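Local coordinates for vitamin B12-binding protein (Vibrio cholerae O395, PDB 5YSC) that binds vitamin B12 in the periplasm and probably delivers it to the membrane subunit BtuC of the BtuCDF importer, at residues K109-I114 against G172-E177; A27-E32 against N248-R253; E177-C182 against E259-Y264. All blocks are in the same frame, centred on the assembly; numbering follows the deposited sequence.

Read from the N terminus, the chain opens contact 2 first, at helix 28-36 of the first lobe, and then runs through the remaining strands of the first parallel sheet to 109-114, where contact 1 begins. Helix 128-148 follows, and 172-177, in the second lobe, closes contact 1 inside the larger loop of contact 2. E177 is shared: helix 176-181 ends contact 1 and at once opens contact 3. Next, 248-253 closes contact 2, and helix 254-267 closes contact 3, so these two cross. In this two-lobed binding protein, the C-terminal end of the chain thus ties back to both lobes, while contact 1 touches each of the other contacts.

Contact 1 of 3, residues K109-I114 against G172-E177; sequences KTLDEI and GHWPSE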
loop_
_atom_site.group_PDB
_atom_site.type_symbol
_atom_site.label_atom_id
_atom_site.label_comp_id
_atom_site.label_asym_id
_atom_site.label_seq_id
_atom_site.Cartn_x
_atom_site.Cartn_y
_atom_site.Cartn_z
ATOM N N LYS A 109 -5.975 3.789 4.696
ATOM C CA LYS A 109 -5.150 4.682 5.506
ATOM C C LYS A 109 -4.438 4.033 6.702
ATOM O O LYS A 109 -3.300 4.367 6.994
ATOM C CB LYS A 109 -5.976 5.864 6.010
ATOM C CG LYS A 109 -5.145 6.933 6.692
ATOM C CD LYS A 109 -5.995 7.841 7.548
ATOM C CE LYS A 109 -5.803 9.291 7.164
ATOM N NZ LYS A 109 -5.476 9.443 5.724
ATOM N N THR A 110 -5.123 3.130 7.392
ATOM C CA THR A 110 -4.606 2.508 8.603
ATOM C C THR A 110 -4.366 1.019 8.391
ATOM O O THR A 110 -4.903 0.403 7.473
ATOM C CB THR A 110 -5.564 2.650 9.785
ATOM O OG1 THR A 110 -6.668 1.776 9.609
ATOM C CG2 THR A 110 -6.050 4.064 9.921
ATOM N N LEU A 111 -3.598 0.439 9.328
ATOM C CA LEU A 111 -3.327 -1.001 9.293
ATOM C C LEU A 111 -4.550 -1.811 9.689
ATOM O O LEU A 111 -4.833 -2.852 9.106
ATOM C CB LEU A 111 -2.158 -1.341 10.221
ATOM C CG LEU A 111 -0.806 -0.899 9.669
ATOM C CD1 LEU A 111 0.171 -0.799 10.795
ATOM C CD2 LEU A 111 -0.299 -1.880 8.558
ATOM N N ASP A 112 -5.300 -1.347 10.679
ATOM C CA ASP A 112 -6.480 -2.102 11.058
ATOM C C ASP A 112 -7.506 -2.129 9.928
ATOM O O ASP A 112 -8.263 -3.090 9.820
ATOM C CB ASP A 112 -7.079 -1.517 12.350
ATOM C CG ASP A 112 -6.145 -1.686 13.565
ATOM O OD1 ASP A 112 -6.123 -2.751 14.183
ATOM O OD2 ASP A 112 -5.416 -0.758 13.880
ATOM N N GLU A 113 -7.515 -1.112 9.057
ATOM C CA GLU A 113 -8.438 -1.099 7.928
ATOM C C GLU A 113 -8.219 -2.274 6.963
ATOM O O GLU A 113 -9.132 -2.656 6.215
ATOM C CB GLU A 113 -8.324 0.237 7.173
ATOM C CG GLU A 113 -9.156 1.346 7.850
ATOM C CD GLU A 113 -9.005 2.734 7.254
ATOM O OE1 GLU A 113 -8.078 3.054 6.471
ATOM O OE2 GLU A 113 -9.840 3.574 7.655
ATOM N N ILE A 114 -7.007 -2.835 6.922
ATOM C CA ILE A 114 -6.785 -3.977 6.044
ATOM C C ILE A 114 -7.638 -5.142 6.506
ATOM O O ILE A 114 -8.301 -5.804 5.715
ATOM C CB ILE A 114 -5.284 -4.354 5.988
ATOM C CG1 ILE A 114 -4.480 -3.179 5.404
ATOM C CG2 ILE A 114 -5.080 -5.598 5.146
ATOM C CD1 ILE A 114 -2.990 -3.322 5.496
ATOM N N GLY A 172 0.009 11.840 6.483
ATOM C CA GLY A 172 -0.482 10.609 7.057
ATOM C C GLY A 172 -1.025 9.628 6.041
ATOM O O GLY A 172 -1.534 8.595 6.443
ATOM N N HIS A 173 -0.992 9.962 4.755
ATOM C CA HIS A 173 -1.526 9.083 3.733
ATOM C C HIS A 173 -0.655 7.845 3.586
ATOM O O HIS A 173 0.532 7.824 3.968
ATOM C CB HIS A 173 -1.617 9.807 2.400
ATOM C CG HIS A 173 -2.741 10.794 2.364
ATOM N ND1 HIS A 173 -3.684 10.821 1.362
ATOM C CD2 HIS A 173 -3.090 11.763 3.239
ATOM C CE1 HIS A 173 -4.554 11.786 1.603
ATOM N NE2 HIS A 173 -4.214 12.384 2.735
ATOM N N TRP A 174 -1.255 6.822 2.992
ATOM C CA TRP A 174 -0.599 5.531 2.894
ATOM C C TRP A 174 0.721 5.637 2.133
ATOM O O TRP A 174 0.786 6.258 1.073
ATOM C CB TRP A 174 -1.524 4.548 2.204
ATOM C CG TRP A 174 -0.993 3.176 2.294
ATOM C CD1 TRP A 174 -0.249 2.500 1.361
ATOM C CD2 TRP A 174 -1.130 2.308 3.417
ATOM N NE1 TRP A 174 0.093 1.261 1.858
ATOM C CE2 TRP A 174 -0.454 1.117 3.107
ATOM C CE3 TRP A 174 -1.755 2.417 4.664
ATOM C CZ2 TRP A 174 -0.384 0.052 4.006
ATOM C CZ3 TRP A 174 -1.693 1.344 5.537
ATOM C CH2 TRP A 174 -1.008 0.185 5.202
ATOM N N PRO A 175 1.791 4.966 2.604
ATOM C CA PRO A 175 1.946 4.046 3.729
ATOM C C PRO A 175 2.469 4.658 5.030
ATOM O O PRO A 175 3.152 3.971 5.837
ATOM C CB PRO A 175 2.958 3.061 3.179
ATOM C CG PRO A 175 3.844 3.889 2.357
ATOM C CD PRO A 175 2.931 4.881 1.686
ATOM N N SER A 176 2.095 5.912 5.297
ATOM C CA SER A 176 2.597 6.578 6.505
ATOM C C SER A 176 2.410 5.734 7.767
ATOM O O SER A 176 3.315 5.642 8.611
ATOM C CB SER A 176 1.900 7.938 6.684
ATOM O OG SER A 176 2.311 8.832 5.670
ATOM N N GLU A 177 1.244 5.118 7.914
ATOM C CA GLU A 177 0.891 4.362 9.104
ATOM C C GLU A 177 1.802 3.153 9.337
ATOM O O GLU A 177 1.974 2.708 10.471
ATOM C CB GLU A 177 -0.549 3.913 8.939
ATOM C CG GLU A 177 -1.239 3.595 10.168
ATOM C CD GLU A 177 -1.933 4.786 10.709
ATOM O OE1 GLU A 177 -1.304 5.865 10.691
ATOM O OE2 GLU A 177 -3.108 4.647 11.104
HETATM O O HOH W 1 -1.068 5.857 6.215
#
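K109 meets W174 and E177 through its backbone: its O lies in the indole plane, 3.4 Å from W174 CE3 at the ring edge, and also rests against E177 CB. Water 1 bridges the two chains here, donating to K109 O and to G172 O and accepting from E177 N. The lysine side chain starts with CG anti to the backbone N (chi1 -172°), then bends at its last two torsions, and NZ ends over one face of the H173 ring, 4.2 Å from H173 CD2. T110 runs beside E177, pointing the same way, with T110 CG2 3.2 Å from E177 OE2. T110 OG1, the other branch, accepts from E113 N at 3.1 Å; in return E113 OE1 takes T110 N, completing a capping box in the turn that leads into the helix. K109 N also binds E113 OE1, at 2.8 Å, so one carboxylate oxygen holds two successive amides. L111 and I114 then cross the indole at about a right angle, L111 CD2 and I114 CD1 each 4.0 Å from W174 CH2. W174, a wall of the cyanocobalamin pocket, gives its NE1 to L247 O. L111, I114 and W174 all pack on T254 of helix 254-267, while L111 also touches L142, so this junction packs on helix 254-267 and, through L111, on helix 128-148, with W174 joining it to the pocket.

Contact 2 of 3, residues A27-E32 against N248-R253; sequences APHATE and NRPTPR
E32 is gripped by two arginines of the opposing loop, R249 and R253, in a salt-bridge network. R253 approaches side-on: NE reaches E32 OE1 at 2.9 Å on its syn side, and NH2 reaches E32 OE2 at 2.8 Å along a nearly straight bond (175°), from above the carboxylate plane. R249 NH1 comes to the anti side of the same E32 OE2, 2.9 Å away, with a more bent angle of 139°. Water 2 links the two segments as well, donating to E32 OE2 and accepting from T251 OG1. Apolar contacts flank these groups. T251 CG2 lies 3.6 Å from E32 CD and also meets E32 CB, supporting the flank of the glutamate, and P28 CB lies over one face of the R249 guanidinium, toward its rim, 3.7 Å from R249 NE. The R249 chain, extended from CG to NE, runs past the start of helix 28-36, and nearer the backbone R249 CB touches H29 CB at 3.6 Å. H29 CB also packs on P250 CD, while H29 CD2 turns the ring edge to P250 O.

Farther out, D51 takes R249 NH2 in a second salt bridge, Y52 makes a cation-pi contact with R253, and H29 NE2 bonds S106. Cyanocobalamin itself accepts from H29 N and R249 NE. Two arginines on one buried carboxylate would be expected to favour its ionised form, and through R249 the network reaches directly from a buried ion pair to the bound vitamin.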
loop_
_atom_site.group_PDB
_atom_site.type_symbol
_atom_site.label_atom_id
_atom_site.label_comp_id
_atom_site.label_asym_id
_atom_site.label_seq_id
_atom_site.Cartn_x
_atom_site.Cartn_y
_atom_site.Cartn_z
ATOM N N ALA A 27 -7.844 -2.235 -8.177
ATOM C CA ALA A 27 -6.530 -1.888 -7.631
ATOM C C ALA A 27 -5.722 -3.146 -7.310
ATOM O O ALA A 27 -6.302 -4.180 -6.979
ATOM C CB ALA A 27 -6.638 -1.025 -6.369
ATOM N N PRO A 28 -4.388 -3.073 -7.389
ATOM C CA PRO A 28 -3.568 -4.226 -6.970
ATOM C C PRO A 28 -3.862 -4.674 -5.559
ATOM O O PRO A 28 -3.972 -5.883 -5.310
ATOM C CB PRO A 28 -2.145 -3.697 -7.111
ATOM C CG PRO A 28 -2.215 -2.672 -8.195
ATOM C CD PRO A 28 -3.571 -1.968 -7.930
ATOM N N HIS A 29 -3.959 -3.743 -4.612
ATOM C CA HIS A 29 -4.235 -4.157 -3.240
ATOM C C HIS A 29 -5.605 -4.785 -3.147
ATOM O O HIS A 29 -5.806 -5.754 -2.408
ATOM C CB HIS A 29 -4.134 -2.988 -2.263
ATOM C CG HIS A 29 -5.438 -2.252 -2.073
ATOM N ND1 HIS A 29 -5.903 -1.308 -2.964
ATOM C CD2 HIS A 29 -6.409 -2.406 -1.140
ATOM C CE1 HIS A 29 -7.096 -0.899 -2.578
ATOM N NE2 HIS A 29 -7.414 -1.534 -1.466
ATOM N N ALA A 30 -6.564 -4.256 -3.920
ATOM C CA ALA A 30 -7.920 -4.775 -3.848
ATOM C C ALA A 30 -8.000 -6.212 -4.355
ATOM O O ALA A 30 -8.832 -7.002 -3.871
ATOM C CB ALA A 30 -8.844 -3.857 -4.630
ATOM N N THR A 31 -7.136 -6.568 -5.296
ATOM C CA THR A 31 -7.059 -7.925 -5.775
ATOM C C THR A 31 -6.485 -8.831 -4.697
ATOM O O THR A 31 -7.010 -9.930 -4.464
ATOM C CB THR A 31 -6.226 -7.952 -7.051
ATOM O OG1 THR A 31 -6.897 -7.160 -8.036
ATOM C CG2 THR A 31 -6.009 -9.367 -7.555
ATOM N N GLU A 32 -5.453 -8.375 -4.000
ATOM C CA GLU A 32 -4.930 -9.197 -2.912
ATOM C C GLU A 32 -6.000 -9.444 -1.846
ATOM O O GLU A 32 -6.182 -10.573 -1.374
ATOM C CB GLU A 32 -3.661 -8.570 -2.299
ATOM C CG GLU A 32 -2.480 -8.472 -3.305
ATOM C CD GLU A 32 -1.113 -8.323 -2.689
ATOM O OE1 GLU A 32 -0.826 -8.979 -1.663
ATOM O OE2 GLU A 32 -0.300 -7.553 -3.259
ATOM N N ASN A 248 3.319 -0.518 -0.259
ATOM C CA ASN A 248 2.486 0.494 -0.882
ATOM C C ASN A 248 1.101 -0.008 -1.263
ATOM O O ASN A 248 0.249 0.809 -1.667
ATOM C CB ASN A 248 3.229 1.061 -2.078
ATOM C CG ASN A 248 4.471 1.839 -1.634
ATOM O OD1 ASN A 248 4.484 2.396 -0.543
ATOM N ND2 ASN A 248 5.478 1.890 -2.462
ATOM N N ARG A 249 0.840 -1.304 -1.118
ATOM C CA ARG A 249 -0.488 -1.885 -1.199
ATOM C C ARG A 249 -0.947 -2.317 0.177
ATOM O O ARG A 249 -0.253 -3.121 0.807
ATOM C CB ARG A 249 -0.511 -3.128 -2.111
ATOM C CG ARG A 249 0.136 -3.021 -3.431
ATOM C CD ARG A 249 0.223 -4.376 -4.075
ATOM N NE ARG A 249 1.018 -4.344 -5.270
ATOM C CZ ARG A 249 1.079 -5.360 -6.123
ATOM N NH1 ARG A 249 0.362 -6.453 -5.892
ATOM N NH2 ARG A 249 1.818 -5.263 -7.223
ATOM N N PRO A 250 -2.114 -1.942 0.636
ATOM C CA PRO A 250 -2.583 -2.437 1.932
ATOM C C PRO A 250 -3.244 -3.802 1.844
ATOM O O PRO A 250 -4.363 -3.941 1.330
ATOM C CB PRO A 250 -3.592 -1.364 2.378
ATOM C CG PRO A 250 -3.371 -0.223 1.489
ATOM C CD PRO A 250 -2.842 -0.737 0.208
ATOM N N THR A 251 -2.496 -4.837 2.280
ATOM C CA THR A 251 -2.830 -6.231 2.037
ATOM C C THR A 251 -2.306 -7.040 3.213
ATOM O O THR A 251 -1.614 -6.502 4.081
ATOM C CB THR A 251 -2.157 -6.804 0.786
ATOM O OG1 THR A 251 -0.769 -6.926 1.096
ATOM C CG2 THR A 251 -2.265 -5.865 -0.398
ATOM N N PRO A 252 -2.590 -8.332 3.266
ATOM C CA PRO A 252 -1.897 -9.167 4.267
ATOM C C PRO A 252 -0.390 -9.081 4.205
ATOM O O PRO A 252 0.259 -9.179 5.265
ATOM C CB PRO A 252 -2.393 -10.573 3.919
ATOM C CG PRO A 252 -3.801 -10.285 3.339
ATOM C CD PRO A 252 -3.565 -9.099 2.492
ATOM N N ARG A 253 0.191 -8.882 3.008
ATOM C CA ARG A 253 1.635 -8.787 2.921
ATOM C C ARG A 253 2.167 -7.498 3.531
ATOM O O ARG A 253 3.368 -7.385 3.779
ATOM C CB ARG A 253 2.074 -8.983 1.466
ATOM C CG ARG A 253 1.617 -10.279 0.887
ATOM C CD ARG A 253 2.361 -10.632 -0.377
ATOM N NE ARG A 253 2.004 -9.745 -1.473
ATOM C CZ ARG A 253 2.712 -9.528 -2.573
ATOM N NH1 ARG A 253 3.921 -10.052 -2.737
ATOM N NH2 ARG A 253 2.219 -8.703 -3.516
HETATM O O HOH W 2 0.989 -6.467 -0.977
#

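Contact 3 of 3, residues E177-C182 against E259-Y264; sequences EVFSLC and EQVCTY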
loop_
_atom_site.group_PDB
_atom_site.type_symbol
_atom_site.label_atom_id
_atom_site.label_comp_id
_atom_site.label_asym_id
_atom_site.label_seq_id
_atom_site.Cartn_x
_atom_site.Cartn_y
_atom_site.Cartn_z
ATOM N N GLU A 177 1.244 5.118 7.914
ATOM C CA GLU A 177 0.891 4.362 9.104
ATOM C C GLU A 177 1.802 3.153 9.337
ATOM O O GLU A 177 1.974 2.708 10.471
ATOM C CB GLU A 177 -0.549 3.913 8.939
ATOM C CG GLU A 177 -1.239 3.595 10.168
ATOM C CD GLU A 177 -1.933 4.786 10.709
ATOM O OE1 GLU A 177 -1.304 5.865 10.691
ATOM O OE2 GLU A 177 -3.108 4.647 11.104
ATOM N N VAL A 178 2.350 2.569 8.280
ATOM C CA VAL A 178 3.294 1.470 8.474
ATOM C C VAL A 178 4.487 1.938 9.301
ATOM O O VAL A 178 4.915 1.264 10.252
ATOM C CB VAL A 178 3.759 0.927 7.114
ATOM C CG1 VAL A 178 4.856 -0.077 7.320
ATOM C CG2 VAL A 178 2.554 0.322 6.356
ATOM N N PHE A 179 5.079 3.075 8.897
ATOM C CA PHE A 179 6.228 3.637 9.592
ATOM C C PHE A 179 5.862 4.045 11.015
ATOM O O PHE A 179 6.620 3.792 11.955
ATOM C CB PHE A 179 6.777 4.825 8.794
ATOM C CG PHE A 179 7.257 4.461 7.430
ATOM C CD1 PHE A 179 8.560 3.997 7.242
ATOM C CD2 PHE A 179 6.414 4.538 6.328
ATOM C CE1 PHE A 179 9.023 3.643 5.985
ATOM C CE2 PHE A 179 6.880 4.197 5.074
ATOM C CZ PHE A 179 8.200 3.718 4.910
ATOM N N SER A 180 4.675 4.624 11.203
ATOM C CA SER A 180 4.313 5.164 12.521
ATOM C C SER A 180 4.210 4.082 13.587
ATOM O O SER A 180 4.494 4.350 14.757
ATOM C CB SER A 180 2.988 5.941 12.438
ATOM O OG SER A 180 3.084 6.958 11.480
ATOM N N LEU A 181 3.796 2.862 13.222
ATOM C CA LEU A 181 3.758 1.775 14.191
ATOM C C LEU A 181 5.116 1.615 14.889
ATOM O O LEU A 181 5.169 1.325 16.095
ATOM C CB LEU A 181 3.343 0.483 13.487
ATOM C CG LEU A 181 3.096 -0.772 14.314
ATOM C CD1 LEU A 181 2.162 -1.728 13.588
ATOM C CD2 LEU A 181 4.396 -1.495 14.678
ATOM N N CYS A 182 6.210 1.786 14.140
ATOM C CA CYS A 182 7.574 1.541 14.602
ATOM C C CYS A 182 8.181 2.774 15.259
ATOM O O CYS A 182 9.383 2.779 15.543
ATOM C CB CYS A 182 8.476 1.108 13.421
ATOM S SG CYS A 182 7.793 -0.108 12.182
ATOM N N GLU A 259 7.243 -5.724 9.350
ATOM C CA GLU A 259 8.472 -6.345 9.850
ATOM C C GLU A 259 9.716 -5.687 9.238
ATOM O O GLU A 259 10.710 -5.422 9.938
ATOM C CB GLU A 259 8.398 -7.865 9.569
ATOM C CG GLU A 259 8.973 -8.732 10.605
ATOM C CD GLU A 259 8.715 -10.206 10.328
ATOM O OE1 GLU A 259 7.544 -10.658 10.471
ATOM O OE2 GLU A 259 9.704 -10.907 9.990
ATOM N N GLN A 260 9.714 -5.454 7.924
ATOM C CA GLN A 260 10.908 -4.932 7.254
ATOM C C GLN A 260 11.220 -3.529 7.747
ATOM O O GLN A 260 12.359 -3.217 8.117
ATOM C CB GLN A 260 10.704 -4.933 5.728
ATOM C CG GLN A 260 11.941 -4.527 4.939
ATOM C CD GLN A 260 11.733 -4.525 3.457
ATOM O OE1 GLN A 260 10.740 -4.012 2.943
ATOM N NE2 GLN A 260 12.694 -5.091 2.746
ATOM N N VAL A 261 10.198 -2.667 7.743
ATOM C CA VAL A 261 10.358 -1.293 8.192
ATOM C C VAL A 261 10.806 -1.246 9.640
ATOM O O VAL A 261 11.773 -0.549 9.983
ATOM C CB VAL A 261 9.042 -0.506 8.001
ATOM C CG1 VAL A 261 9.067 0.833 8.783
ATOM C CG2 VAL A 261 8.878 -0.277 6.544
ATOM N N CYS A 262 10.099 -1.987 10.499
ATOM C CA CYS A 262 10.355 -1.982 11.935
ATOM C C CYS A 262 11.730 -2.542 12.268
ATOM O O CYS A 262 12.414 -2.044 13.179
ATOM C CB CYS A 262 9.288 -2.790 12.635
ATOM S SG CYS A 262 7.756 -1.964 13.029
ATOM N N THR A 263 12.155 -3.577 11.555
ATOM C CA THR A 263 13.506 -4.093 11.776
ATOM C C THR A 263 14.558 -3.043 11.434
ATOM O O THR A 263 15.511 -2.837 12.188
ATOM C CB THR A 263 13.728 -5.369 10.962
ATOM O OG1 THR A 263 12.882 -6.411 11.458
ATOM C CG2 THR A 263 15.238 -5.810 11.021
ATOM N N TYR A 264 14.394 -2.350 10.304
ATOM C CA TYR A 264 15.329 -1.299 9.918
ATOM C C TYR A 264 15.312 -0.116 10.886
ATOM O O TYR A 264 16.372 0.430 11.223
ATOM C CB TYR A 264 15.017 -0.813 8.503
ATOM C CG TYR A 264 15.617 -1.667 7.396
ATOM C CD1 TYR A 264 16.970 -2.014 7.421
ATOM C CD2 TYR A 264 14.858 -2.090 6.297
ATOM C CE1 TYR A 264 17.546 -2.775 6.425
ATOM C CE2 TYR A 264 15.441 -2.863 5.290
ATOM C CZ TYR A 264 16.780 -3.194 5.362
ATOM O OH TYR A 264 17.377 -3.959 4.397
#
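C182 and C262 are joined by a disulfide, SG to SG 2.0 Å, that ties the residue just after helix 176-181 to helix 254-267 in the second lobe of this two-lobed periplasmic binding protein. The short axis segments 177-181 and 259-264 approach to 9.0 Å, and their directions differ by 44°. The bridge has a left-handed twist, chi3 -92°, close to the relaxed right-angle value for a disulfide.

V261 shows how the neighbouring apolar contact complements the covalent one. Its CB points toward the partner helix, and CG1, anti to the backbone N (chi1 166°), is set beside the bridge. There V261 CG1 lies 3.6 Å from F179 CD1 and 3.7 Å from C182 SG, touching both ring and sulfur. The second branch, V261 CG2, meets F179 CE1 at 4.0 Å and V178 CG1 at 4.1 Å. One valine therefore fits between three residues of the facing segment, and its side chain crosses that of F179 at about a right angle.

Outside the two segments, F179 stacks on Y157 of strand 155-159, connecting the helix pair to the central sheet of the lobe, and V178 packs on L247 of helix 244-248. On the disulfide itself, L181 adds a methyl contact: L181 CD2 rests 3.8 Å from C262 SG.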